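Local coordinates for Exo beta-1,2-glucooligosaccharide sophorohydrolase (non-reducing end) (Parabacteroides distasonis ATCC 8503, PDB 5Z06), which hydrolyses linear beta-1,2-glucan and beta-1,2-glucooligosaccharides of four or more units as an exo-type enzyme, releasing sophorose from the non-reducing end, at residues Arg297-Gly302 with Ile330-Ala335; Glu301-Asn306 with Val348-Lys353. All coordinates share one frame; numbering follows the deposited sequence.

Contact 1: residues Arg297-Gly302 with Ile330-Ala335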
loop_
_atom_site.group_PDB
_atom_site.type_symbol
_atom_site.label_atom_id
_atom_site.label_comp_id
_atom_site.label_asym_id
_atom_site.label_seq_id
_atom_site.Cartn_x
_atom_site.Cartn_y
_atom_site.Cartn_z
ATOM N N ARG A 297 10.357 -4.776 -6.598
ATOM C CA ARG A 297 9.914 -4.009 -7.756
ATOM C C ARG A 297 9.377 -2.647 -7.367
ATOM O O ARG A 297 9.596 -1.677 -8.058
ATOM C CB ARG A 297 8.828 -4.747 -8.509
ATOM C CG ARG A 297 9.234 -6.040 -9.175
ATOM C CD ARG A 297 7.978 -6.746 -9.658
ATOM N NE ARG A 297 8.275 -8.114 -10.044
ATOM C CZ ARG A 297 7.370 -9.066 -10.176
ATOM N NH1 ARG A 297 6.071 -8.819 -9.987
ATOM N NH2 ARG A 297 7.764 -10.272 -10.527
ATOM N N TYR A 298 8.645 -2.598 -6.268
ATOM C CA TYR A 298 8.108 -1.354 -5.766
ATOM C C TYR A 298 9.158 -0.229 -5.644
ATOM O O TYR A 298 8.858 0.936 -5.883
ATOM C CB TYR A 298 7.454 -1.618 -4.407
ATOM C CG TYR A 298 6.721 -0.456 -3.886
ATOM C CD1 TYR A 298 7.390 0.551 -3.239
ATOM C CD2 TYR A 298 5.358 -0.328 -4.087
ATOM C CE1 TYR A 298 6.731 1.656 -2.765
ATOM C CE2 TYR A 298 4.664 0.777 -3.603
ATOM C CZ TYR A 298 5.370 1.771 -2.950
ATOM O OH TYR A 298 4.757 2.894 -2.484
ATOM N N TYR A 299 10.360 -0.594 -5.236
ATOM C CA TYR A 299 11.437 0.341 -4.915
ATOM C C TYR A 299 12.402 0.466 -6.072
ATOM O O TYR A 299 13.206 1.387 -6.106
ATOM C CB TYR A 299 12.174 -0.141 -3.664
ATOM C CG TYR A 299 11.195 -0.323 -2.576
ATOM C CD1 TYR A 299 10.797 0.745 -1.802
ATOM C CD2 TYR A 299 10.583 -1.559 -2.368
ATOM C CE1 TYR A 299 9.833 0.596 -0.818
ATOM C CE2 TYR A 299 9.614 -1.716 -1.411
ATOM C CZ TYR A 299 9.232 -0.647 -0.646
ATOM O OH TYR A 299 8.289 -0.852 0.303
ATOM N N TRP A 300 12.341 -0.488 -7.003
ATOM C CA TRP A 300 13.161 -0.432 -8.180
ATOM C C TRP A 300 12.418 0.266 -9.326
ATOM O O TRP A 300 12.502 1.479 -9.444
ATOM C CB TRP A 300 13.660 -1.826 -8.533
ATOM C CG TRP A 300 14.713 -1.732 -9.569
ATOM C CD1 TRP A 300 14.648 -2.170 -10.848
ATOM C CD2 TRP A 300 15.988 -1.118 -9.408
ATOM N NE1 TRP A 300 15.824 -1.895 -11.497
ATOM C CE2 TRP A 300 16.659 -1.228 -10.637
ATOM C CE3 TRP A 300 16.638 -0.493 -8.330
ATOM C CZ2 TRP A 300 17.949 -0.733 -10.828
ATOM C CZ3 TRP A 300 17.913 -0.011 -8.514
ATOM C CH2 TRP A 300 18.560 -0.140 -9.758
ATOM N N GLU A 301 11.690 -0.464 -10.159
ATOM C CA GLU A 301 10.945 0.152 -11.238
ATOM C C GLU A 301 9.837 1.062 -10.726
ATOM O O GLU A 301 9.435 2.007 -11.405
ATOM C CB GLU A 301 10.362 -0.932 -12.138
ATOM C CG GLU A 301 9.239 -1.717 -11.505
ATOM C CD GLU A 301 8.868 -2.932 -12.303
ATOM O OE1 GLU A 301 9.630 -3.914 -12.295
ATOM O OE2 GLU A 301 7.773 -2.896 -12.898
ATOM N N GLY A 302 9.329 0.766 -9.534
ATOM C CA GLY A 302 8.323 1.599 -8.926
ATOM C C GLY A 302 8.822 2.863 -8.260
ATOM O O GLY A 302 8.007 3.655 -7.753
ATOM N N ILE A 330 15.712 1.076 0.197
ATOM C CA ILE A 330 17.162 1.077 0.070
ATOM C C ILE A 330 17.723 -0.281 0.461
ATOM O O ILE A 330 18.553 -0.844 -0.246
ATOM C CB ILE A 330 17.733 2.234 0.919
ATOM C CG1 ILE A 330 17.707 3.505 0.068
ATOM C CG2 ILE A 330 19.120 1.935 1.469
ATOM C CD1 ILE A 330 17.896 4.772 0.873
ATOM N N MET A 331 17.223 -0.799 1.573
ATOM C CA MET A 331 17.618 -2.115 2.067
ATOM C C MET A 331 17.092 -3.243 1.197
ATOM O O MET A 331 17.835 -4.179 0.937
ATOM C CB MET A 331 17.199 -2.297 3.519
ATOM C CG MET A 331 17.944 -1.308 4.374
ATOM S SD MET A 331 17.149 -1.148 5.957
ATOM C CE MET A 331 18.092 -2.391 6.779
ATOM N N ALA A 332 15.854 -3.101 0.715
ATOM C CA ALA A 332 15.302 -4.008 -0.275
ATOM C C ALA A 332 16.153 -4.011 -1.529
ATOM O O ALA A 332 16.363 -5.072 -2.132
ATOM C CB ALA A 332 13.858 -3.647 -0.611
ATOM N N ILE A 333 16.646 -2.845 -1.940
ATOM C CA ILE A 333 17.474 -2.790 -3.130
ATOM C C ILE A 333 18.819 -3.487 -2.902
ATOM O O ILE A 333 19.276 -4.257 -3.749
ATOM C CB ILE A 333 17.656 -1.358 -3.664
ATOM C CG1 ILE A 333 16.331 -0.814 -4.160
ATOM C CG2 ILE A 333 18.623 -1.370 -4.825
ATOM C CD1 ILE A 333 16.271 0.694 -4.307
ATOM N N VAL A 334 19.432 -3.269 -1.746
ATOM C CA VAL A 334 20.670 -3.973 -1.431
ATOM C C VAL A 334 20.459 -5.494 -1.506
ATOM O O VAL A 334 21.253 -6.209 -2.139
ATOM C CB VAL A 334 21.209 -3.550 -0.064
ATOM C CG1 VAL A 334 22.294 -4.475 0.439
ATOM C CG2 VAL A 334 21.747 -2.137 -0.154
ATOM N N ALA A 335 19.382 -5.971 -0.874
ATOM C CA ALA A 335 19.018 -7.383 -0.927
ATOM C C ALA A 335 18.864 -7.822 -2.374
ATOM O O ALA A 335 19.340 -8.883 -2.742
ATOM C CB ALA A 335 17.716 -7.645 -0.178
#
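Tyr-299 and Trp-300 meet Ala-332 and Ile-333 in a small, buried apolar contact, where the chain leaving helix 284-297 runs against the flank of helix 323-338 in the helical domain, consistent with the (alpha/alpha)6 barrel of this glycoamylase-like family. Ile-333 divides its two branches between the backbone and CB of Tyr-299 and the indole of Trp-300. Its CG1, anti to the carbonyl carbon (chi1 -66°), carries CD1 to the backbone of the loop, where CD1 lies 3.6 Å from Tyr-299 O and 4.2 Å from Tyr-299 CB. Its other branch turns to the indole: CG2 comes within 4.0 Å of Trp-300 CZ3, at the six-membered end of the ring system, and the two side chains cross at about a right angle. One residue earlier on the helix, the methyl of Ala-332 touches the phenol, CB to Tyr-299 CD2 at 4.3 Å. The tyrosine is backed by its own neighbour, since Tyr-298 CD1 sits over the centre of one face of the Tyr-299 ring, 3.3 Å above its plane. The phenol's polar end is met outside this pair of segments, Tyr-299 OH being hydrogen-bonded to Ala-669 N. Helix 665-680 thus closes the contact beside Tyr-299 and Ala-332, helix 344-360 covers Ile-333 and Trp-300 with Arg-350, and helix 392-408 packs on Ile-330 and Val-334 of helix 323-338.

Contact 2: residues Glu301-Asn306 with Val348-Lys353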
loop_
_atom_site.group_PDB
_atom_site.type_symbol
_atom_site.label_atom_id
_atom_site.label_comp_id
_atom_site.label_asym_id
_atom_site.label_seq_id
_atom_site.Cartn_x
_atom_site.Cartn_y
_atom_site.Cartn_z
ATOM N N GLU A 301 11.690 -0.464 -10.159
ATOM C CA GLU A 301 10.945 0.152 -11.238
ATOM C C GLU A 301 9.837 1.062 -10.726
ATOM O O GLU A 301 9.435 2.007 -11.405
ATOM C CB GLU A 301 10.362 -0.932 -12.138
ATOM C CG GLU A 301 9.239 -1.717 -11.505
ATOM C CD GLU A 301 8.868 -2.932 -12.303
ATOM O OE1 GLU A 301 9.630 -3.914 -12.295
ATOM O OE2 GLU A 301 7.773 -2.896 -12.898
ATOM N N GLY A 302 9.329 0.766 -9.534
ATOM C CA GLY A 302 8.323 1.599 -8.926
ATOM C C GLY A 302 8.822 2.863 -8.260
ATOM O O GLY A 302 8.007 3.655 -7.753
ATOM N N ALA A 303 10.133 3.068 -8.205
ATOM C CA ALA A 303 10.656 4.251 -7.536
ATOM C C ALA A 303 10.213 5.510 -8.257
ATOM O O ALA A 303 10.015 5.511 -9.476
ATOM C CB ALA A 303 12.169 4.222 -7.467
ATOM N N GLU A 304 10.020 6.572 -7.482
ATOM C CA GLU A 304 9.922 7.909 -8.037
ATOM C C GLU A 304 11.226 8.077 -8.819
ATOM O O GLU A 304 12.290 7.944 -8.225
ATOM C CB GLU A 304 9.763 8.929 -6.894
ATOM C CG GLU A 304 9.478 10.354 -7.296
ATOM C CD GLU A 304 10.603 10.972 -8.063
ATOM O OE1 GLU A 304 11.734 11.029 -7.508
ATOM O OE2 GLU A 304 10.370 11.376 -9.228
ATOM N N PRO A 305 11.148 8.303 -10.158
ATOM C CA PRO A 305 12.349 8.226 -11.025
ATOM C C PRO A 305 13.415 9.293 -10.795
ATOM O O PRO A 305 14.572 9.043 -11.058
ATOM C CB PRO A 305 11.786 8.323 -12.454
ATOM C CG PRO A 305 10.441 8.941 -12.299
ATOM C CD PRO A 305 9.924 8.515 -10.955
ATOM N N ASN A 306 13.056 10.462 -10.289
ATOM C CA ASN A 306 14.053 11.535 -10.166
ATOM C C ASN A 306 14.921 11.264 -8.960
ATOM O O ASN A 306 16.134 11.295 -9.054
ATOM C CB ASN A 306 13.388 12.905 -10.123
ATOM C CG ASN A 306 12.564 13.183 -11.370
ATOM O OD1 ASN A 306 13.040 13.798 -12.318
ATOM N ND2 ASN A 306 11.331 12.692 -11.389
ATOM N N VAL A 348 24.439 0.599 -7.923
ATOM C CA VAL A 348 25.343 1.714 -7.748
ATOM C C VAL A 348 24.791 2.966 -8.415
ATOM O O VAL A 348 24.790 4.040 -7.803
ATOM C CB VAL A 348 26.778 1.355 -8.244
ATOM C CG1 VAL A 348 27.668 2.592 -8.334
ATOM C CG2 VAL A 348 27.422 0.344 -7.299
ATOM N N GLN A 349 24.290 2.833 -9.641
ATOM C CA GLN A 349 23.709 3.990 -10.349
ATOM C C GLN A 349 22.515 4.546 -9.600
ATOM O O GLN A 349 22.402 5.755 -9.415
ATOM C CB GLN A 349 23.301 3.648 -11.792
ATOM C CG GLN A 349 24.466 3.580 -12.770
ATOM C CD GLN A 349 25.439 4.742 -12.568
ATOM O OE1 GLN A 349 26.612 4.515 -12.308
ATOM N NE2 GLN A 349 24.940 5.991 -12.631
ATOM N N ARG A 350 21.639 3.651 -9.153
ATOM C CA ARG A 350 20.518 4.062 -8.328
ATOM C C ARG A 350 20.989 4.834 -7.078
ATOM O O ARG A 350 20.438 5.862 -6.745
ATOM C CB ARG A 350 19.669 2.867 -7.914
ATOM C CG ARG A 350 18.617 3.199 -6.857
ATOM C CD ARG A 350 17.636 4.254 -7.326
ATOM N NE ARG A 350 16.860 3.731 -8.428
ATOM C CZ ARG A 350 15.699 3.087 -8.322
ATOM N NH1 ARG A 350 15.115 2.900 -7.146
ATOM N NH2 ARG A 350 15.120 2.600 -9.419
ATOM N N PHE A 351 21.997 4.307 -6.392
ATOM C CA PHE A 351 22.454 4.913 -5.140
ATOM C C PHE A 351 23.160 6.250 -5.321
ATOM O O PHE A 351 23.095 7.113 -4.439
ATOM C CB PHE A 351 23.244 3.914 -4.310
ATOM C CG PHE A 351 22.353 3.049 -3.455
ATOM C CD1 PHE A 351 21.812 1.865 -3.945
ATOM C CD2 PHE A 351 22.005 3.457 -2.177
ATOM C CE1 PHE A 351 20.972 1.082 -3.166
ATOM C CE2 PHE A 351 21.175 2.684 -1.398
ATOM C CZ PHE A 351 20.658 1.493 -1.892
ATOM N N LEU A 352 23.797 6.437 -6.469
ATOM C CA LEU A 352 24.314 7.750 -6.839
ATOM C C LEU A 352 23.183 8.764 -6.992
ATOM O O LEU A 352 23.267 9.880 -6.482
ATOM C CB LEU A 352 25.160 7.667 -8.114
ATOM C CG LEU A 352 26.486 6.958 -7.915
ATOM C CD1 LEU A 352 27.055 6.584 -9.272
ATOM C CD2 LEU A 352 27.497 7.791 -7.121
ATOM N N LYS A 353 22.121 8.362 -7.677
ATOM C CA LYS A 353 20.932 9.188 -7.761
ATOM C C LYS A 353 20.317 9.430 -6.367
ATOM O O LYS A 353 20.044 10.577 -6.001
ATOM C CB LYS A 353 19.920 8.581 -8.727
ATOM C CG LYS A 353 18.512 9.111 -8.575
ATOM C CD LYS A 353 17.547 8.370 -9.472
ATOM C CE LYS A 353 17.726 8.756 -10.932
ATOM N NZ LYS A 353 16.967 7.751 -11.714
#
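Arg-350 and Lys-353, one helical turn apart on helix 344-360, both bring their ends to the loop 301-306, Lys-353 pointing toward it from CB and Arg-350 bending round to it. Arg-350 is bent at chi2 and chi3, and its guanidinium comes obliquely to the methyl of Ala-303, with NH1 3.2 Å from Ala-303 CB. The polar work of this group is done just before the segment: NH1 donates to Tyr-299 O and NH2 to Trp-300 O, and the same guanidinium makes a cation-pi contact with the Trp-300 indole, so Ala-303 is an apolar neighbour of a group fixed by others. In Lys-353, CG is anti to the backbone N (chi1 162°), and the chain bends at chi3, passing alongside two backbone carbonyls: CG lies 3.3 Å from Asn-306 O, and NZ donates to Pro-305 O at 2.8 Å, nearly in line with the carbonyl (164°). A methionine in place of Lys-353 would probably leave Pro-305 O without this ammonium donor and the outer part of the loop less firmly tied to the helix. Within the loop, Glu-304 OE2 accepts from Asn-306 N, above the carboxylate plane, and from Asn-306 ND2 at 2.7 Å through its syn lone pair, which probably helps hold the loop where the Pro-305 carbonyl faces Lys-353. The contact is surface packing of an interhelical loop on a helix, a lysine binding a loop carbonyl; helix 323-338 packs on helix 344-360 through Ile-333 and Phe-351, helix 414-428 touches Val-348, and the loop runs on to strand 313-314.

The two contacts show how one loop, following helix 284-297, can be fastened to two consecutive helices by different chemistry. Contact 1 is buried and apolar, set against helix 323-338; contact 2 lies at the surface against helix 344-360 and relies on a charged side chain meeting a backbone carbonyl. Their centres are about 9 Å apart, and they share Glu-301 and Gly-302. Arg-350 bridges them: it belongs to contact 2, but probably donates to the carbonyls of Tyr-299 and Trp-300 in contact 1 and packs on Ile-333. Across the two segment pairs, contact 1 is apolar packing and contact 2 adds a lysine-to-carbonyl bond, while Arg-350 puts polar bonds at the junction.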